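Local coordinates for designed helical repeat protein (Synthetic construct, PDB 5CWF) that forms a computationally designed scaffold of stacked helical repeats, has no known natural function and binds calcium ions in the crystal, at residues 10-15 and 60-65; 25-30 and 72-77; 32-37 and 78-83. All coordinates share one frame; numbering follows the deposited sequence. Where two conformers were deposited one is given.

Contact 1: 10-15 and 60-65; sequences EALKKA and AVLLAA
Helices 3-21 and 48-67 run the same way here, their local axes 34° apart and 9.8 Å from each other at closest approach. They are alternate helices in the chain of a designed helical repeat protein, so helix 25-44 intervenes in sequence, and across these segments the side-chain contacts are all apolar. L62 does most of the work. With CG anti to its backbone N (chi1 -170°), its isobutyl end reaches across and spreads its two methyls against the facing helix. CD2 meets CB of A11 at 3.6 Å. CD1 settles over the backbone of the same turn and comes to 3.4 Å from O of A11, an approach that the small A11 and A15 would allow. That carbonyl oxygen is already engaged within its own helix by N of A15. One turn on, CB of A15 touches CD1 of L62 at 4.1 Å and faces CB of A65, a looser pair. L12 supplies the inner side of the contact. Its CG lies beside the backbone N, chi1 -78°, and the chain crosses V61 at about a right angle. I31 of helix 25-44 packs against L12, V61 and A65, closing the layer from the second row of helices. Where the two branched chains cross, CD2 of L12 rests 3.8 Å from CG1 of V61.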
loop_
_atom_site.group_PDB
_atom_site.type_symbol
_atom_site.label_atom_id
_atom_site.label_comp_id
_atom_site.label_asym_id
_atom_site.label_seq_id
_atom_site.Cartn_x
_atom_site.Cartn_y
_atom_site.Cartn_z
ATOM N N GLU A 10 5.777 -14.871 7.765
ATOM C CA GLU A 10 5.258 -15.921 8.630
ATOM C C GLU A 10 4.119 -15.350 9.467
ATOM O O GLU A 10 3.125 -16.042 9.738
ATOM C CB GLU A 10 6.381 -16.507 9.493
ATOM C CG GLU A 10 7.346 -17.381 8.682
ATOM C CD GLU A 10 8.626 -17.737 9.424
ATOM O OE1 GLU A 10 8.890 -17.149 10.497
ATOM O OE2 GLU A 10 9.373 -18.609 8.929
ATOM N N ALA A 11 4.232 -14.082 9.851
ATOM C CA ALA A 11 3.167 -13.437 10.626
ATOM C C ALA A 11 1.934 -13.203 9.745
ATOM O O ALA A 11 0.787 -13.282 10.217
ATOM C CB ALA A 11 3.650 -12.129 11.218
ATOM N N LEU A 12 2.172 -12.874 8.478
ATOM C CA LEU A 12 1.082 -12.714 7.521
ATOM C C LEU A 12 0.354 -14.027 7.321
ATOM O O LEU A 12 -0.865 -14.041 7.235
ATOM C CB LEU A 12 1.597 -12.200 6.185
ATOM C CG LEU A 12 1.884 -10.700 6.204
ATOM C CD1 LEU A 12 2.723 -10.324 4.973
ATOM C CD2 LEU A 12 0.594 -9.911 6.251
ATOM N N LYS A 13 1.102 -15.121 7.226
ATOM C CA LYS A 13 0.492 -16.440 7.086
ATOM C C LYS A 13 -0.381 -16.744 8.316
ATOM O O LYS A 13 -1.458 -17.333 8.197
ATOM C CB LYS A 13 1.571 -17.499 6.891
ATOM C CG LYS A 13 1.053 -18.872 6.540
ATOM C CD LYS A 13 2.199 -19.824 6.230
ATOM C CE LYS A 13 1.708 -21.180 5.765
ATOM N NZ LYS A 13 1.349 -22.075 6.902
ATOM N N LYS A 14 0.072 -16.326 9.490
ATOM C CA LYS A 14 -0.730 -16.478 10.704
ATOM C C LYS A 14 -1.964 -15.591 10.683
ATOM O O LYS A 14 -3.024 -15.975 11.194
ATOM C CB LYS A 14 0.089 -16.144 11.956
ATOM C CG LYS A 14 0.469 -17.336 12.815
ATOM C CD LYS A 14 1.731 -18.015 12.345
ATOM C CE LYS A 14 2.369 -18.809 13.475
ATOM N NZ LYS A 14 3.787 -19.142 13.181
ATOM N N ALA A 15 -1.828 -14.393 10.127
ATOM C CA ALA A 15 -2.955 -13.473 10.028
ATOM C C ALA A 15 -4.048 -14.014 9.101
ATOM O O ALA A 15 -5.243 -13.797 9.337
ATOM C CB ALA A 15 -2.481 -12.109 9.536
ATOM N N ALA A 60 2.397 -3.153 6.949
ATOM C CA ALA A 60 1.157 -2.376 6.955
ATOM C C ALA A 60 -0.051 -3.300 6.931
ATOM O O ALA A 60 -1.031 -3.080 7.646
ATOM C CB ALA A 60 1.105 -1.440 5.794
ATOM N N VAL A 61 0.028 -4.344 6.122
ATOM C CA VAL A 61 -1.070 -5.293 6.021
ATOM C C VAL A 61 -1.262 -6.009 7.357
ATOM O O VAL A 61 -2.384 -6.164 7.842
ATOM C CB VAL A 61 -0.802 -6.328 4.888
ATOM C CG1 VAL A 61 -1.870 -7.439 4.847
ATOM C CG2 VAL A 61 -0.771 -5.620 3.568
ATOM N N LEU A 62 -0.151 -6.396 7.967
ATOM C CA LEU A 62 -0.159 -7.129 9.227
ATOM C C LEU A 62 -0.768 -6.284 10.345
ATOM O O LEU A 62 -1.592 -6.770 11.122
ATOM C CB LEU A 62 1.265 -7.555 9.585
ATOM C CG LEU A 62 1.404 -8.525 10.751
ATOM C CD1 LEU A 62 0.863 -9.896 10.322
ATOM C CD2 LEU A 62 2.847 -8.611 11.222
ATOM N N LEU A 63 -0.377 -5.008 10.410
ATOM C CA LEU A 63 -0.914 -4.122 11.432
ATOM C C LEU A 63 -2.382 -3.799 11.211
ATOM O O LEU A 63 -3.146 -3.689 12.182
ATOM C CB LEU A 63 -0.129 -2.808 11.498
ATOM C CG LEU A 63 1.255 -2.870 12.112
ATOM C CD1 LEU A 63 1.912 -1.509 11.974
ATOM C CD2 LEU A 63 1.206 -3.316 13.564
ATOM N N ALA A 64 -2.776 -3.651 9.950
ATOM C CA ALA A 64 -4.168 -3.367 9.638
ATOM C C ALA A 64 -5.033 -4.564 9.988
ATOM O O ALA A 64 -6.138 -4.415 10.511
ATOM C CB ALA A 64 -4.331 -3.004 8.191
ATOM N N ALA A 65 -4.523 -5.764 9.741
ATOM C CA ALA A 65 -5.312 -6.950 10.072
ATOM C C ALA A 65 -5.525 -7.008 11.587
ATOM O O ALA A 65 -6.565 -7.452 12.062
ATOM C CB ALA A 65 -4.633 -8.204 9.597
#

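Contact 2: 25-30 and 72-77; sequences DEVARE and VAREIA. With CA (calcium ion), chain E.
R74 leaves helix 70-89 and lies obliquely across the first turns of helix 25-44, its neighbour in the helical repeat, the axes of the two segments 9.1 Å apart at closest approach and 18° from parallel. Beyond CB, its CG packs on the methyl CG2 of V27 at 3.8 Å. The chain runs on extended to CD, then bends at chi3 (87°), turning NE toward a water that accepts its N-H at 2.7 Å. The same water donates to OE2 of E30 at 3.0 Å, bridging the two helices. Beyond NE, one face of the guanidinium is covered by CB of E26, 3.7 Å from its plane and over its centre. OE1 of E26 forms a salt bridge with NH1 of R74 at 3.0 Å, the carboxylate and guanidinium planes 50° apart. NH1 also pairs with E71 in its own helix. NH2 of R74 comes within 3.8 Å of NH2 of R29, a like charge that E26 and E71 would help to offset. An alanine in place of R74, without the guanidinium, would probably loosen the tie to E26, the water link to E30 and the cover over CG2 of V27. Deeper down, CG of E30 covers CB of A77 at 3.6 Å, and OE1 of E30 is salt-bridged to R33. D25, on the first turn, binds calcium through OD1. Aliphatic parts pack between the helices while most charged ends meet opposite charge or water at the rim.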
loop_
_atom_site.group_PDB
_atom_site.type_symbol
_atom_site.label_atom_id
_atom_site.label_comp_id
_atom_site.label_asym_id
_atom_site.label_seq_id
_atom_site.Cartn_x
_atom_site.Cartn_y
_atom_site.Cartn_z
ATOM N N ASP A 25 -13.467 -14.651 5.467
ATOM C CA ASP A 25 -12.836 -15.289 4.312
ATOM C C ASP A 25 -12.363 -14.281 3.263
ATOM O O ASP A 25 -11.308 -14.483 2.607
ATOM C CB ASP A 25 -13.805 -16.296 3.709
ATOM C CG ASP A 25 -13.957 -17.533 4.575
ATOM O OD1 ASP A 25 -13.019 -18.377 4.605
ATOM O OD2 ASP A 25 -14.994 -17.635 5.280
ATOM N N GLU A 26 -13.132 -13.219 3.050
ATOM C CA GLU A 26 -12.711 -12.211 2.051
ATOM C C GLU A 26 -11.493 -11.388 2.505
ATOM O O GLU A 26 -10.644 -10.949 1.685
ATOM C CB GLU A 26 -13.916 -11.315 1.725
ATOM C CG GLU A 26 -15.018 -12.079 0.947
ATOM C CD GLU A 26 -16.223 -11.224 0.557
ATOM O OE1 GLU A 26 -16.534 -10.259 1.273
ATOM O OE2 GLU A 26 -16.859 -11.514 -0.483
ATOM N N VAL A 27 -11.382 -11.165 3.803
ATOM C CA VAL A 27 -10.205 -10.495 4.351
ATOM C C VAL A 27 -8.989 -11.383 4.140
ATOM O O VAL A 27 -7.920 -10.919 3.745
ATOM C CB VAL A 27 -10.348 -10.192 5.871
ATOM C CG1 VAL A 27 -9.063 -9.572 6.400
ATOM C CG2 VAL A 27 -11.485 -9.254 6.119
ATOM N N ALA A 28 -9.157 -12.672 4.442
ATOM C CA ALA A 28 -8.085 -13.627 4.330
ATOM C C ALA A 28 -7.587 -13.716 2.887
ATOM O O ALA A 28 -6.372 -13.786 2.625
ATOM C CB ALA A 28 -8.571 -14.988 4.817
ATOM N N ARG A 29 -8.526 -13.671 1.947
ATOM C CA ARG A 29 -8.169 -13.735 0.535
ATOM C C ARG A 29 -7.301 -12.557 0.136
ATOM O O ARG A 29 -6.287 -12.713 -0.549
ATOM C CB ARG A 29 -9.430 -13.741 -0.334
ATOM C CG ARG A 29 -9.179 -13.661 -1.843
ATOM C CD ARG A 29 -10.504 -13.626 -2.607
ATOM N NE ARG A 29 -11.187 -12.338 -2.470
ATOM C CZ ARG A 29 -12.509 -12.179 -2.409
ATOM N NH1 ARG A 29 -13.326 -13.222 -2.466
ATOM N NH2 ARG A 29 -13.017 -10.962 -2.295
ATOM N N GLU A 30 -7.683 -11.376 0.596
ATOM C CA GLU A 30 -6.968 -10.174 0.192
ATOM C C GLU A 30 -5.591 -10.090 0.850
ATOM O O GLU A 30 -4.629 -9.625 0.229
ATOM C CB GLU A 30 -7.785 -8.931 0.525
ATOM C CG GLU A 30 -7.408 -7.727 -0.309
ATOM C CD GLU A 30 -7.816 -7.892 -1.775
ATOM O OE1 GLU A 30 -7.126 -7.350 -2.666
ATOM O OE2 GLU A 30 -8.849 -8.549 -2.031
ATOM N N VAL A 72 -11.905 -2.188 6.570
ATOM C CA VAL A 72 -10.752 -1.297 6.387
ATOM C C VAL A 72 -9.483 -2.114 6.114
ATOM O O VAL A 72 -8.616 -1.713 5.316
ATOM C CB VAL A 72 -10.559 -0.397 7.604
ATOM C CG1 VAL A 72 -9.310 0.478 7.449
ATOM C CG2 VAL A 72 -11.787 0.483 7.775
ATOM N N ALA A 73 -9.367 -3.246 6.797
ATOM C CA ALA A 73 -8.254 -4.157 6.617
ATOM C C ALA A 73 -8.202 -4.613 5.162
ATOM O O ALA A 73 -7.133 -4.739 4.592
ATOM C CB ALA A 73 -8.372 -5.352 7.550
ATOM N N ARG A 74 -9.365 -4.874 4.578
ATOM C CA ARG A 74 -9.426 -5.272 3.174
ATOM C C ARG A 74 -8.886 -4.184 2.257
ATOM O O ARG A 74 -8.211 -4.477 1.275
ATOM C CB ARG A 74 -10.857 -5.593 2.747
ATOM C CG ARG A 74 -11.316 -6.949 3.057
ATOM C CD ARG A 74 -12.810 -7.067 2.738
ATOM N NE ARG A 74 -13.074 -7.434 1.353
ATOM C CZ ARG A 74 -14.292 -7.701 0.897
ATOM N NH1 ARG A 74 -15.310 -7.602 1.723
ATOM N NH2 ARG A 74 -14.481 -8.083 -0.363
ATOM N N GLU A 75 -9.195 -2.931 2.562
ATOM C CA GLU A 75 -8.739 -1.822 1.718
ATOM C C GLU A 75 -7.240 -1.620 1.783
ATOM O O GLU A 75 -6.626 -1.317 0.773
ATOM C CB GLU A 75 -9.468 -0.529 2.065
ATOM C CG GLU A 75 -10.985 -0.687 1.921
ATOM C CD GLU A 75 -11.682 0.563 1.447
ATOM O OE1 GLU A 75 -11.222 1.172 0.462
ATOM O OE2 GLU A 75 -12.697 0.934 2.068
ATOM N N ILE A 76 -6.650 -1.768 2.966
ATOM C CA ILE A 76 -5.208 -1.652 3.093
ATOM C C ILE A 76 -4.544 -2.812 2.353
ATOM O O ILE A 76 -3.567 -2.607 1.633
ATOM C CB ILE A 76 -4.768 -1.592 4.573
ATOM C CG1 ILE A 76 -5.125 -0.221 5.146
ATOM C CG2 ILE A 76 -3.267 -1.781 4.712
ATOM C CD1 ILE A 76 -5.089 -0.151 6.678
ATOM N N ALA A 77 -5.069 -4.028 2.514
ATOM C CA ALA A 77 -4.502 -5.174 1.807
ATOM C C ALA A 77 -4.613 -4.970 0.290
ATOM O O ALA A 77 -3.666 -5.245 -0.472
ATOM C CB ALA A 77 -5.202 -6.463 2.228
HETATM CA CA CA E . -13.032 -20.308 3.157
HETATM O O HOH W 1 -11.323 -7.662 -0.657
#

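Contact 3: 32-37 and 78-83; sequences ERAAKE and RAAAEI
R33 starts with CG anti to its backbone N (chi1 -171°), runs straight to CD and bends at chi3 (81°), which carries its guanidinium across to helix 70-89. The first bond of the E82 side chain points away from the facing helix, and a bend at chi2 (-59°) folds the carboxylate back. NH2 of R33 donates to OE2 of E82 at 2.9 Å, in the guanidinium plane and onto the anti lone pair; NH1 adds a weak bond to the same oxygen at 3.3 Å. One oxygen thus takes a good bond and a weak one, while OE1 pairs with R133. A81 supports the arginine, its CB 3.6 Å from one face of the guanidinium and offset toward the rim. R78, extended from CG to NE, lies beside R33 and points the same way. Its NH1 is a long 3.7 Å from OE2 of E82, a purely electrostatic pairing, while CG of E82 lies over the centre of the R78 guanidinium. A water beside the pair accepts from NH1 of R78 at 3.1 Å and weakly from NH2 of R33. The closeness of the two cations is probably offset in part by E82, with E30 and E85 at R33. Beneath this charged lid the alanines allow the segment axes to approach to 8.3 Å, with CB of A34 and CB of A81 4.0 Å apart. E82 is also a calcium ligand together with E85. The arrangement is a salt-bridge network roofing an alanine-lined, near-parallel helix interface in a designed helical repeat.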
loop_
_atom_site.group_PDB
_atom_site.type_symbol
_atom_site.label_atom_id
_atom_site.label_comp_id
_atom_site.label_asym_id
_atom_site.label_seq_id
_atom_site.Cartn_x
_atom_site.Cartn_y
_atom_site.Cartn_z
ATOM N N GLU A 32 -3.838 -12.710 1.624
ATOM C CA GLU A 32 -3.079 -13.693 0.886
ATOM C C GLU A 32 -2.670 -13.174 -0.495
ATOM O O GLU A 32 -1.528 -13.377 -0.905
ATOM C CB GLU A 32 -3.872 -15.012 0.771
ATOM C CG GLU A 32 -2.995 -16.159 0.347
ATOM C CD GLU A 32 -3.689 -17.520 0.401
ATOM O OE1 GLU A 32 -4.618 -17.704 1.228
ATOM O OE2 GLU A 32 -3.294 -18.407 -0.387
ATOM N N ARG A 33 -3.567 -12.474 -1.193
ATOM C CA ARG A 33 -3.214 -11.884 -2.488
ATOM C C ARG A 33 -2.049 -10.902 -2.373
ATOM O O ARG A 33 -1.163 -10.904 -3.216
ATOM C CB ARG A 33 -4.409 -11.175 -3.128
ATOM C CG ARG A 33 -4.129 -10.752 -4.571
ATOM C CD ARG A 33 -5.410 -10.341 -5.293
ATOM N NE ARG A 33 -5.821 -8.972 -4.999
ATOM C CZ ARG A 33 -5.373 -7.899 -5.650
ATOM N NH1 ARG A 33 -4.474 -8.031 -6.622
ATOM N NH2 ARG A 33 -5.821 -6.692 -5.328
ATOM N N ALA A 34 -2.075 -10.029 -1.372
ATOM C CA ALA A 34 -1.003 -9.074 -1.180
ATOM C C ALA A 34 0.314 -9.774 -0.860
ATOM O O ALA A 34 1.351 -9.450 -1.431
ATOM C CB ALA A 34 -1.375 -8.067 -0.059
ATOM N N ALA A 35 0.272 -10.723 0.066
ATOM C CA ALA A 35 1.453 -11.498 0.425
ATOM C C ALA A 35 2.028 -12.202 -0.806
ATOM O O ALA A 35 3.235 -12.205 -1.010
ATOM C CB ALA A 35 1.116 -12.518 1.496
ATOM N N LYS A 36 1.165 -12.776 -1.642
ATOM C CA LYS A 36 1.648 -13.520 -2.803
ATOM C C LYS A 36 2.307 -12.589 -3.825
ATOM O O LYS A 36 3.336 -12.934 -4.429
ATOM C CB LYS A 36 0.510 -14.299 -3.475
ATOM C CG LYS A 36 0.928 -14.988 -4.782
ATOM C CD LYS A 36 -0.130 -15.960 -5.304
ATOM C CE LYS A 36 -0.121 -17.266 -4.515
ATOM N NZ LYS A 36 0.935 -18.220 -4.976
ATOM N N GLU A 37 1.716 -11.420 -4.014
ATOM C CA GLU A 37 2.289 -10.415 -4.902
ATOM C C GLU A 37 3.691 -9.980 -4.441
ATOM O O GLU A 37 4.616 -9.846 -5.253
ATOM C CB GLU A 37 1.349 -9.216 -4.985
ATOM C CG GLU A 37 1.576 -8.342 -6.189
ATOM C CD GLU A 37 1.219 -9.017 -7.501
ATOM O OE1 GLU A 37 1.763 -8.603 -8.545
ATOM O OE2 GLU A 37 0.388 -9.953 -7.494
ATOM N N ARG A 78 -5.751 -4.457 -0.168
ATOM C CA ARG A 78 -5.889 -4.209 -1.603
ATOM C C ARG A 78 -4.904 -3.153 -2.079
ATOM O O ARG A 78 -4.294 -3.301 -3.155
ATOM C CB ARG A 78 -7.305 -3.777 -1.981
ATOM C CG ARG A 78 -7.382 -3.409 -3.478
ATOM C CD ARG A 78 -8.760 -3.019 -3.987
ATOM N NE ARG A 78 -8.616 -2.441 -5.323
ATOM C CZ ARG A 78 -8.474 -3.124 -6.454
ATOM N NH1 ARG A 78 -8.509 -4.456 -6.468
ATOM N NH2 ARG A 78 -8.316 -2.456 -7.591
ATOM N N ALA A 79 -4.764 -2.077 -1.311
ATOM C CA ALA A 79 -3.843 -1.003 -1.684
ATOM C C ALA A 79 -2.445 -1.555 -1.786
ATOM O O ALA A 79 -1.716 -1.230 -2.728
ATOM C CB ALA A 79 -3.884 0.117 -0.709
ATOM N N ALA A 80 -2.066 -2.395 -0.821
ATOM C CA ALA A 80 -0.739 -2.991 -0.834
ATOM C C ALA A 80 -0.523 -3.834 -2.088
ATOM O O ALA A 80 0.490 -3.685 -2.773
ATOM C CB ALA A 80 -0.519 -3.834 0.408
ATOM N N ALA A 81 -1.472 -4.713 -2.395
ATOM C CA ALA A 81 -1.348 -5.583 -3.561
ATOM C C ALA A 81 -1.267 -4.758 -4.853
ATOM O O ALA A 81 -0.489 -5.090 -5.759
ATOM C CB ALA A 81 -2.497 -6.574 -3.623
ATOM N N GLU A 82 -2.050 -3.688 -4.952
ATOM C CA GLU A 82 -2.038 -2.888 -6.179
ATOM C C GLU A 82 -0.731 -2.083 -6.294
ATOM O O GLU A 82 -0.240 -1.858 -7.406
ATOM C CB GLU A 82 -3.255 -1.973 -6.219
ATOM C CG GLU A 82 -4.593 -2.740 -6.345
ATOM C CD GLU A 82 -4.706 -3.623 -7.591
ATOM O OE1 GLU A 82 -4.490 -3.124 -8.717
ATOM O OE2 GLU A 82 -4.983 -4.842 -7.442
ATOM N N ILE A 83 -0.178 -1.648 -5.161
ATOM C CA ILE A 83 1.128 -0.979 -5.146
ATOM C C ILE A 83 2.194 -1.923 -5.690
ATOM O O ILE A 83 3.044 -1.529 -6.504
ATOM C CB ILE A 83 1.502 -0.520 -3.714
ATOM C CG1 ILE A 83 0.680 0.691 -3.300
ATOM C CG2 ILE A 83 2.964 -0.159 -3.610
ATOM C CD1 ILE A 83 0.774 1.025 -1.809
HETATM O O HOH W 2 -9.187 -6.815 -4.637
#

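The three contacts divide between the two layers of the repeat array. Contact 1 joins helices 3-21 and 48-67 and is wholly apolar, whereas contacts 2 and 3 lie in succession along one pair, helices 25-44 and 70-89, where arginines and glutamates border small or aliphatic residues. Contact 1 has no exposed residue among those that touch, while contact 2 has two and contact 3 one, all at the rim; contact 3 lies closest to the centre of the chain. V61 ties the layers together: its CG2 touches CB of A80 at 3.6 Å, and A64 likewise packs on I76. The salt bridge from E30 to R33 links the charged rims of contacts 2 and 3, with water bridging helices in both.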